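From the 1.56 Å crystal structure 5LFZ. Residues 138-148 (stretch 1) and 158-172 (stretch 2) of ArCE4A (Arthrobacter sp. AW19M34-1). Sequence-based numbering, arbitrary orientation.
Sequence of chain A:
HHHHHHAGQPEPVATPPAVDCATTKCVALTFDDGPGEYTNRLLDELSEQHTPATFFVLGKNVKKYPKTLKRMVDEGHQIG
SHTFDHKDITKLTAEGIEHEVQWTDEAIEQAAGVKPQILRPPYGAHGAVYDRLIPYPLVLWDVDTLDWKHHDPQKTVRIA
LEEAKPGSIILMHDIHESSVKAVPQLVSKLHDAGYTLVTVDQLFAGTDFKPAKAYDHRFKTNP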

# COMPACT_ATOMS: atom_id res chain seq x y z
N LEU A 138 -6.55 -1.29 9.81
CA LEU A 138 -6.77 -0.34 8.73
C LEU A 138 -5.54 0.56 8.60
O LEU A 138 -5.15 1.23 9.56
N VAL A 139 -4.92 0.56 7.43
CA VAL A 139 -3.70 1.33 7.24
C VAL A 139 -3.95 2.53 6.33
O VAL A 139 -4.24 2.38 5.15
N LEU A 140 -3.86 3.72 6.91
CA LEU A 140 -3.98 4.95 6.14
C LEU A 140 -2.58 5.43 5.78
O LEU A 140 -1.75 4.64 5.33
N TRP A 141 -2.32 6.73 5.97
CA TRP A 141 -1.07 7.34 5.54
C TRP A 141 -0.88 8.71 6.19
O TRP A 141 -1.85 9.32 6.64
N ASP A 142 0.35 9.20 6.22
CA ASP A 142 0.56 10.56 6.72
C ASP A 142 1.12 11.46 5.63
O ASP A 142 1.12 12.67 5.77
N VAL A 143 1.59 10.85 4.54
CA VAL A 143 2.08 11.62 3.40
C VAL A 143 1.31 11.26 2.14
O VAL A 143 1.44 10.16 1.61
N ASP A 144 0.49 12.20 1.66
CA ASP A 144 -0.23 12.04 0.41
C ASP A 144 0.54 12.74 -0.71
O ASP A 144 0.61 13.97 -0.75
N THR A 145 1.11 11.97 -1.64
CA THR A 145 1.88 12.58 -2.72
C THR A 145 1.01 13.32 -3.72
O THR A 145 1.52 14.04 -4.59
N LEU A 146 -0.30 13.14 -3.59
CA LEU A 146 -1.29 13.76 -4.47
C LEU A 146 -1.13 13.31 -5.92
O LEU A 146 -1.58 14.00 -6.84
N ASP A 147 -0.50 12.16 -6.14
CA ASP A 147 -0.22 11.74 -7.51
C ASP A 147 -1.52 11.39 -8.24
O ASP A 147 -1.57 11.41 -9.48
N TRP A 148 -2.58 11.13 -7.48
CA TRP A 148 -3.90 10.86 -8.03
C TRP A 148 -4.53 12.10 -8.66
O TRP A 148 -5.46 11.99 -9.46
N ARG A 158 8.93 15.12 -4.82
CA ARG A 158 9.13 16.29 -3.97
C ARG A 158 8.32 16.20 -2.68
O ARG A 158 8.86 16.38 -1.59
N ILE A 159 7.03 15.91 -2.81
CA ILE A 159 6.14 15.82 -1.65
C ILE A 159 6.52 14.65 -0.75
O ILE A 159 6.57 14.79 0.47
N ALA A 160 6.81 13.50 -1.34
CA ALA A 160 7.22 12.33 -0.57
C ALA A 160 8.49 12.62 0.22
O ALA A 160 8.58 12.32 1.40
N LEU A 161 9.48 13.21 -0.45
CA LEU A 161 10.77 13.47 0.19
C LEU A 161 10.66 14.50 1.31
O LEU A 161 11.19 14.29 2.41
N GLU A 162 9.98 15.60 1.03
CA GLU A 162 9.98 16.73 1.94
C GLU A 162 9.02 16.57 3.11
O GLU A 162 9.21 17.21 4.15
N GLU A 163 8.00 15.74 2.96
CA GLU A 163 7.02 15.56 4.03
C GLU A 163 7.26 14.29 4.85
O GLU A 163 6.72 14.16 5.95
N ALA A 164 8.05 13.36 4.31
CA ALA A 164 8.34 12.12 5.03
C ALA A 164 9.12 12.42 6.30
O ALA A 164 9.92 13.34 6.35
N LYS A 165 8.85 11.61 7.32
CA LYS A 165 9.55 11.68 8.58
C LYS A 165 9.72 10.24 9.07
O LYS A 165 9.14 9.32 8.48
N PRO A 166 10.54 10.01 10.11
CA PRO A 166 10.64 8.64 10.61
C PRO A 166 9.28 8.08 11.00
O PRO A 166 8.54 8.73 11.73
N GLY A 167 8.95 6.89 10.50
CA GLY A 167 7.68 6.26 10.80
C GLY A 167 6.59 6.54 9.78
O GLY A 167 5.46 6.06 9.91
N SER A 168 6.92 7.32 8.75
CA SER A 168 5.93 7.72 7.75
C SER A 168 5.45 6.62 6.81
O SER A 168 6.16 5.66 6.52
N ILE A 169 4.22 6.79 6.34
CA ILE A 169 3.62 5.95 5.33
C ILE A 169 3.28 6.82 4.13
O ILE A 169 2.45 7.73 4.23
N ILE A 170 3.92 6.56 3.00
CA ILE A 170 3.75 7.40 1.82
C ILE A 170 2.72 6.80 0.87
O ILE A 170 2.85 5.64 0.48
N LEU A 171 1.69 7.58 0.54
CA LEU A 171 0.64 7.16 -0.39
C LEU A 171 0.95 7.55 -1.83
O LEU A 171 1.10 8.73 -2.14
N MET A 172 1.04 6.54 -2.68
CA MET A 172 1.12 6.72 -4.12
C MET A 172 0.15 5.77 -4.79
O MET A 172 -0.42 4.89 -4.14

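The contact between these two segments of ArCE4A is a short parallel β pairing, closed at one end by an aspartate clasp and at the other by a threonine, with apolar side chains packed on both faces. It illustrates how side chains can extend a ladder that is brief in backbone terms. V143 pairs with I170 and D144 with L171; within this pairing L171 N donates to V143 O at 2.8 Å, while V143 N reaches I169 O at 3.3 Å.

Before the ladder, D142 (chi1 p) leaves the backbone sideways, but its carboxylate comes close to the second stretch. Its OD1 accepts from I169 N at 2.7 Å and its OD2 from S168 OG at 2.6 Å, so the carboxylate binds both a main-chain amide and a hydroxyl. That same S168 OG accepts from K165 N at 3.0 Å, tying the clasp to the type II turn. After the ladder, T145 (chi1 p) donates from OG1 to L171 O at 2.8 Å, and the same carbonyl receives T145 N at 3.3 Å; T145 CG2 meets I170 CG2 at 3.6 Å.

The face carrying V143 and I170 receives the helix. V143 (t) sets CG1 4.3 Å from I159 CG2, and I159 (m, t) extends CD1 to within 4.0 Å of L146 CD1. On the face carrying D144 and L171, L171 (t, p) lays CD2 over the W141 ring, 3.7 Å from the centroid of its six-membered ring, a CH-π contact nearly along the ring normal. W141 is p, and its CB lies 4.1 Å from I169 CG2. D144 (t) brings OD1 to 3.8 Å from L171 CD2, and the same OD1 accepts from L146 N at 2.8 Å.

One water completes the junction, accepting from D144 N at 2.9 Å and donating to E163 OE1 at 2.8 Å.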

# COMPACT_ATOMS: atom_id res chain seq x y z
CB LEU A 138 -8.03 0.50 8.96
CG LEU A 138 -9.38 -0.20 8.77
CD1 LEU A 138 -9.72 -1.11 9.95
CD2 LEU A 138 -10.48 0.82 8.56
CB VAL A 139 -2.58 0.46 6.66
CG1 VAL A 139 -1.31 1.27 6.47
CG2 VAL A 139 -2.34 -0.76 7.56
CB LEU A 140 -4.75 6.02 6.92
CG LEU A 140 -6.26 5.80 7.09
CD1 LEU A 140 -6.92 5.42 5.77
CD2 LEU A 140 -6.57 4.77 8.14
CB TRP A 141 -1.05 7.51 4.01
CG TRP A 141 -2.17 8.38 3.51
CD1 TRP A 141 -2.15 9.75 3.36
CD2 TRP A 141 -3.47 7.95 3.12
NE1 TRP A 141 -3.36 10.19 2.89
CE2 TRP A 141 -4.20 9.11 2.74
CE3 TRP A 141 -4.11 6.71 3.04
CZ2 TRP A 141 -5.51 9.05 2.28
CZ3 TRP A 141 -5.41 6.65 2.60
CH2 TRP A 141 -6.10 7.81 2.22
CB ASP A 142 1.47 10.55 7.96
CG ASP A 142 2.88 10.09 7.65
OD1 ASP A 142 3.05 9.23 6.77
OD2 ASP A 142 3.83 10.60 8.29
CB VAL A 143 3.58 11.38 3.13
CG1 VAL A 143 4.04 12.19 1.92
CG2 VAL A 143 4.40 11.71 4.36
CB ASP A 144 -1.64 12.62 0.54
CG ASP A 144 -2.49 12.40 -0.71
OD1 ASP A 144 -1.98 11.90 -1.73
OD2 ASP A 144 -3.69 12.76 -0.67
CB THR A 145 2.70 11.54 -3.49
OG1 THR A 145 1.82 10.59 -4.09
CG2 THR A 145 3.67 10.84 -2.57
CB LEU A 146 -1.21 15.29 -4.39
CG LEU A 146 -1.45 15.89 -3.00
CD1 LEU A 146 -1.14 17.38 -2.99
CD2 LEU A 146 -2.88 15.62 -2.56
CB ASP A 147 0.80 10.59 -7.56
CG ASP A 147 0.30 9.27 -6.97
OD1 ASP A 147 -0.59 9.26 -6.09
OD2 ASP A 147 0.84 8.23 -7.40
CB TRP A 148 -4.82 10.30 -6.93
CG TRP A 148 -4.91 11.20 -5.73
CD1 TRP A 148 -4.01 11.30 -4.72
CD2 TRP A 148 -5.97 12.12 -5.42
NE1 TRP A 148 -4.43 12.23 -3.80
CE2 TRP A 148 -5.63 12.75 -4.21
CE3 TRP A 148 -7.17 12.47 -6.05
CZ2 TRP A 148 -6.45 13.71 -3.61
CZ3 TRP A 148 -7.98 13.42 -5.46
CH2 TRP A 148 -7.61 14.03 -4.25
CB ARG A 158 8.78 17.58 -4.71
CG ARG A 158 9.04 18.84 -3.89
CD ARG A 158 8.55 20.10 -4.58
NE ARG A 158 7.11 20.07 -4.82
CZ ARG A 158 6.50 20.69 -5.83
NH1 ARG A 158 7.21 21.39 -6.71
NH2 ARG A 158 5.18 20.61 -5.96
CB ILE A 159 4.66 15.69 -2.08
CG1 ILE A 159 4.22 16.97 -2.79
CG2 ILE A 159 3.76 15.43 -0.87
CD1 ILE A 159 2.84 16.90 -3.40
CB ALA A 160 7.41 11.13 -1.47
CB LEU A 161 11.79 13.95 -0.85
CG LEU A 161 13.18 14.28 -0.30
CD1 LEU A 161 13.81 13.06 0.35
CD2 LEU A 161 14.08 14.85 -1.39
CB GLU A 162 9.65 18.02 1.18
CG GLU A 162 10.69 18.42 0.15
CD GLU A 162 10.40 19.77 -0.48
OE1 GLU A 162 9.27 20.28 -0.30
OE2 GLU A 162 11.30 20.32 -1.15
CB GLU A 163 5.60 15.53 3.46
CG GLU A 163 5.10 16.88 2.96
CD GLU A 163 3.63 16.85 2.58
OE1 GLU A 163 2.94 15.87 2.95
OE2 GLU A 163 3.16 17.80 1.92
CB ALA A 164 9.12 11.15 4.15
CB LYS A 165 8.78 12.54 9.58
CG LYS A 165 7.51 11.92 10.12
CD LYS A 165 6.60 12.97 10.74
CE LYS A 165 5.89 12.44 11.97
NZ LYS A 165 6.85 12.07 13.06
CB PRO A 166 11.55 8.78 11.83
CG PRO A 166 12.36 10.00 11.55
CD PRO A 166 11.47 10.93 10.79
CB SER A 168 6.47 8.87 6.90
OG SER A 168 6.32 10.11 7.57
CB ILE A 169 2.35 5.25 5.84
CG1 ILE A 169 2.67 4.35 7.04
CG2 ILE A 169 1.68 4.47 4.71
CD1 ILE A 169 1.45 3.73 7.69
CB ILE A 170 5.08 7.59 1.07
CG1 ILE A 170 6.15 8.14 2.02
CG2 ILE A 170 4.89 8.49 -0.14
CD1 ILE A 170 7.49 8.36 1.36
CB LEU A 171 -0.71 7.75 0.02
CG LEU A 171 -1.87 7.54 -0.97
CD1 LEU A 171 -2.26 6.08 -1.05
CD2 LEU A 171 -3.07 8.40 -0.58
CB MET A 172 2.54 6.48 -4.62
CG MET A 172 3.53 7.53 -4.16
SD MET A 172 5.23 7.03 -4.46
CE MET A 172 5.39 5.71 -3.25
O HOH W 1 0.33 14.73 2.99